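Local coordinates for protein rifamycin polyketide synthase (Amycolatopsis mediterranei, PDB 4LN9) that probably dehydrates the polyketide intermediate through the dehydratase domain of the terminal module of the rifamycin assembly line, at residues F198-A203 with I219-D224. Residues are numbered along the deposited sequence; the frame is centred on the assembly and turned at random.
Sequences FRAVRA and IALPED
Val201 and Ile219 face each other as an antiparallel non-hydrogen-bonded pair, their CA atoms 4.7 Å apart, where strand 201-207 begins and strand 214-220 ends. Beyond this pair a single backbone bond joins the segments: Ala220 N donates to Ala200 O over 2.9 Å, lying in the carbonyl plane with an N-H...O angle of 159°. Ala200 O also receives a CA-H...O contact from Ile219 CA at 3.3 Å. Before Ala200 the chain makes an inverse gamma turn centred on Arg199, and at the other end Arg202 and Ala203 both face Glu218 in a classic beta bulge.

Ala200 points its methyl at the partner strand, and so small a side chain suits a place where Ala200 CB comes within 3.3 Å of Ala220 O. Ala200 CB also touches Ile219 CG2 at 3.8 Å and, farther along, Leu221 CD2 at 4.0 Å. Ile219 uses its two branches separately: CG2, anti to the backbone N, lies over Ala200, while the longer arm carries CD1 to Val201 CG2, 3.9 Å away. Beta-branched Val201 and Ile219 suit extended backbone, and their side chains cross obliquely on one sheet face. Arg202 leans across with its aliphatic part, CG resting 3.9 Å from Ala220 CB; its chain then bends at chi2 (-85°) and chi3 (-61°), and the residue as a whole is exposed, as suits a charged end.

This is the open end of the hairpin 201-207/214-220 in the double hotdog fold. Helix 236-251 packs against Ala200, Val201 and Ile219 through Leu238, Ala241 and His244. Tyr184 OH, from helix 183-190, hydrogen-bonds Val201 N, and strand 279-285 flanks Ile219 and Ala220 through Val282 and Val279, continuing the sheet beyond strand 214-220.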
ATOM      1  N   PHE A 198      -3.736 -28.715  11.791  1.00 32.58           N
ATOM      2  CA  PHE A 198      -4.846 -28.979  10.884  1.00 33.43           C
ATOM      3  C   PHE A 198      -5.598 -30.258  11.219  1.00 34.28           C
ATOM      4  O   PHE A 198      -6.657 -30.524  10.652  1.00 34.32           O
ATOM      5  CB  PHE A 198      -4.375 -29.016   9.431  1.00 37.60           C
ATOM      6  CG  PHE A 198      -4.088 -27.662   8.856  1.00 34.62           C
ATOM      7  CD1 PHE A 198      -4.964 -27.072   7.959  1.00 33.88           C
ATOM      8  CD2 PHE A 198      -2.982 -26.944   9.278  1.00 32.82           C
ATOM      9  CE1 PHE A 198      -4.709 -25.813   7.448  1.00 33.29           C
ATOM     10  CE2 PHE A 198      -2.715 -25.691   8.765  1.00 34.80           C
ATOM     11  CZ  PHE A 198      -3.591 -25.115   7.864  1.00 35.75           C
ATOM     12  N   ARG A 199      -5.026 -31.087  12.086  1.00 35.65           N
ATOM     13  CA  ARG A 199      -5.699 -32.318  12.472  1.00 33.97           C
ATOM     14  C   ARG A 199      -6.775 -32.053  13.521  1.00 39.51           C
ATOM     15  O   ARG A 199      -6.582 -32.325  14.706  1.00 35.92           O
ATOM     16  CB  ARG A 199      -4.692 -33.374  12.937  1.00 36.94           C
ATOM     17  CG  ARG A 199      -3.847 -33.932  11.798  1.00 42.23           C
ATOM     18  CD  ARG A 199      -3.094 -35.191  12.200  1.00 41.39           C
ATOM     19  NE  ARG A 199      -2.229 -34.960  13.353  1.00 44.91           N
ATOM     20  CZ  ARG A 199      -0.917 -34.749  13.278  1.00 54.78           C
ATOM     21  NH1 ARG A 199      -0.302 -34.768  12.103  1.00 47.47           N
ATOM     22  NH2 ARG A 199      -0.223 -34.502  14.381  1.00 56.26           N
ATOM     23  N   ALA A 200      -7.850 -31.393  13.098  1.00 29.40           N
ATOM     24  CA  ALA A 200      -8.820 -30.834  14.032  1.00 31.59           C
ATOM     25  C   ALA A 200     -10.158 -31.567  13.986  1.00 25.58           C
ATOM     26  O   ALA A 200     -11.089 -31.211  14.709  1.00 31.08           O
ATOM     27  CB  ALA A 200      -9.015 -29.348  13.774  1.00 27.13           C
ATOM     28  N   VAL A 201     -10.277 -32.548  13.100  1.00 28.32           N
ATOM     29  CA  VAL A 201     -11.502 -33.332  13.020  1.00 27.94           C
ATOM     30  C   VAL A 201     -11.587 -34.308  14.189  1.00 32.62           C
ATOM     31  O   VAL A 201     -10.723 -35.171  14.348  1.00 30.41           O
ATOM     32  CB  VAL A 201     -11.596 -34.106  11.692  1.00 31.09           C
ATOM     33  CG1 VAL A 201     -12.858 -34.956  11.668  1.00 30.65           C
ATOM     34  CG2 VAL A 201     -11.581 -33.140  10.517  1.00 29.93           C
ATOM     35  N   ARG A 202     -12.578 -34.112  15.055  1.00 28.90           N
ATOM     36  CA  ARG A 202     -12.679 -34.871  16.303  1.00 26.87           C
ATOM     37  C   ARG A 202     -13.625 -36.066  16.199  1.00 30.79           C
ATOM     38  O   ARG A 202     -13.454 -37.068  16.894  1.00 32.77           O
ATOM     39  CB  ARG A 202     -13.114 -33.958  17.451  1.00 28.15           C
ATOM     40  CG  ARG A 202     -12.142 -32.824  17.727  1.00 31.52           C
ATOM     41  CD  ARG A 202     -11.025 -33.284  18.650  1.00 37.71           C
ATOM     42  NE  ARG A 202     -11.554 -33.709  19.941  1.00 43.18           N
ATOM     43  CZ  ARG A 202     -10.916 -34.512  20.787  1.00 51.46           C
ATOM     44  NH1 ARG A 202      -9.690 -34.937  20.510  1.00 41.59           N
ATOM     45  NH2 ARG A 202     -11.492 -34.858  21.931  1.00 44.80           N
ATOM     46  N   ALA A 203     -14.667 -35.918  15.389  1.00 27.35           N
ATOM     47  CA  ALA A 203     -15.631 -36.987  15.169  1.00 33.02           C
ATOM     48  C   ALA A 203     -16.317 -36.729  13.838  1.00 29.94           C
ATOM     49  O   ALA A 203     -16.451 -35.580  13.416  1.00 31.39           O
ATOM     50  CB  ALA A 203     -16.658 -37.011  16.293  1.00 31.82           C
ATOM     51  N   ILE A 219     -15.324 -30.231  15.109  1.00 24.85           N
ATOM     52  CA  ILE A 219     -13.996 -29.746  14.780  1.00 24.29           C
ATOM     53  C   ILE A 219     -13.501 -28.921  15.956  1.00 23.20           C
ATOM     54  O   ILE A 219     -14.252 -28.127  16.519  1.00 25.02           O
ATOM     55  CB  ILE A 219     -14.031 -28.831  13.540  1.00 25.98           C
ATOM     56  CG1 ILE A 219     -14.914 -29.436  12.445  1.00 28.11           C
ATOM     57  CG2 ILE A 219     -12.624 -28.561  13.030  1.00 28.11           C
ATOM     58  CD1 ILE A 219     -14.354 -30.704  11.836  1.00 27.37           C
ATOM     59  N   ALA A 220     -12.291 -29.217  16.419  1.00 27.20           N
ATOM     60  CA  ALA A 220     -11.678 -28.431  17.479  1.00 25.16           C
ATOM     61  C   ALA A 220     -10.182 -28.303  17.230  1.00 26.85           C
ATOM     62  O   ALA A 220      -9.497 -29.298  16.995  1.00 31.28           O
ATOM     63  CB  ALA A 220     -11.938 -29.075  18.832  1.00 28.26           C
ATOM     64  N   LEU A 221      -9.696 -27.066  17.182  1.00 32.51           N
ATOM     65  CA  LEU A 221      -8.268 -26.818  17.003  1.00 33.47           C
ATOM     66  C   LEU A 221      -7.517 -27.320  18.228  1.00 35.73           C
ATOM     67  O   LEU A 221      -8.018 -27.218  19.347  1.00 31.48           O
ATOM     68  CB  LEU A 221      -8.004 -25.321  16.816  1.00 35.17           C
ATOM     69  CG  LEU A 221      -8.357 -24.694  15.464  1.00 34.24           C
ATOM     70  CD1 LEU A 221      -7.795 -23.282  15.374  1.00 40.61           C
ATOM     71  CD2 LEU A 221      -7.854 -25.553  14.313  1.00 34.20           C
ATOM     72  N   PRO A 222      -6.289 -27.827  18.030  1.00 39.08           N
ATOM     73  CA  PRO A 222      -5.466 -28.179  19.183  1.00 37.89           C
ATOM     74  C   PRO A 222      -5.141 -26.946  20.016  1.00 38.18           C
ATOM     75  O   PRO A 222      -5.243 -25.823  19.521  1.00 32.89           O
ATOM     76  CB  PRO A 222      -4.191 -28.742  18.547  1.00 39.24           C
ATOM     77  CG  PRO A 222      -4.139 -28.128  17.189  1.00 43.37           C
ATOM     78  CD  PRO A 222      -5.569 -27.995  16.755  1.00 36.01           C
ATOM     79  N   GLU A 223      -4.789 -27.150  21.281  1.00 42.12           N
ATOM     80  CA  GLU A 223      -4.594 -26.031  22.198  1.00 42.39           C
ATOM     81  C   GLU A 223      -3.500 -25.077  21.723  1.00 33.53           C
ATOM     82  O   GLU A 223      -3.556 -23.879  21.994  1.00 39.30           O
ATOM     83  CB  GLU A 223      -4.297 -26.528  23.616  1.00 45.09           C
ATOM     84  CG  GLU A 223      -5.530 -26.680  24.495  1.00 56.97           C
ATOM     85  CD  GLU A 223      -6.270 -25.370  24.712  1.00 60.11           C
ATOM     86  OE1 GLU A 223      -5.620 -24.372  25.090  1.00 55.27           O
ATOM     87  OE2 GLU A 223      -7.513 -25.360  24.577  1.00 61.08           O
ATOM     88  N   ASP A 224      -2.560 -25.594  20.939  1.00 37.74           N
ATOM     89  CA  ASP A 224      -1.480 -24.776  20.397  1.00 39.54           C
ATOM     90  C   ASP A 224      -1.994 -23.644  19.510  1.00 45.76           C
ATOM     91  O   ASP A 224      -1.342 -22.609  19.374  1.00 45.13           O
ATOM     92  CB  ASP A 224      -0.493 -25.645  19.617  1.00 48.63           C
ATOM     93  CG  ASP A 224       0.430 -26.432  20.522  1.00 61.23           C
ATOM     94  OD1 ASP A 224       0.224 -26.400  21.755  1.00 60.70           O
ATOM     95  OD2 ASP A 224       1.365 -27.077  20.005  1.00 60.71           O
TER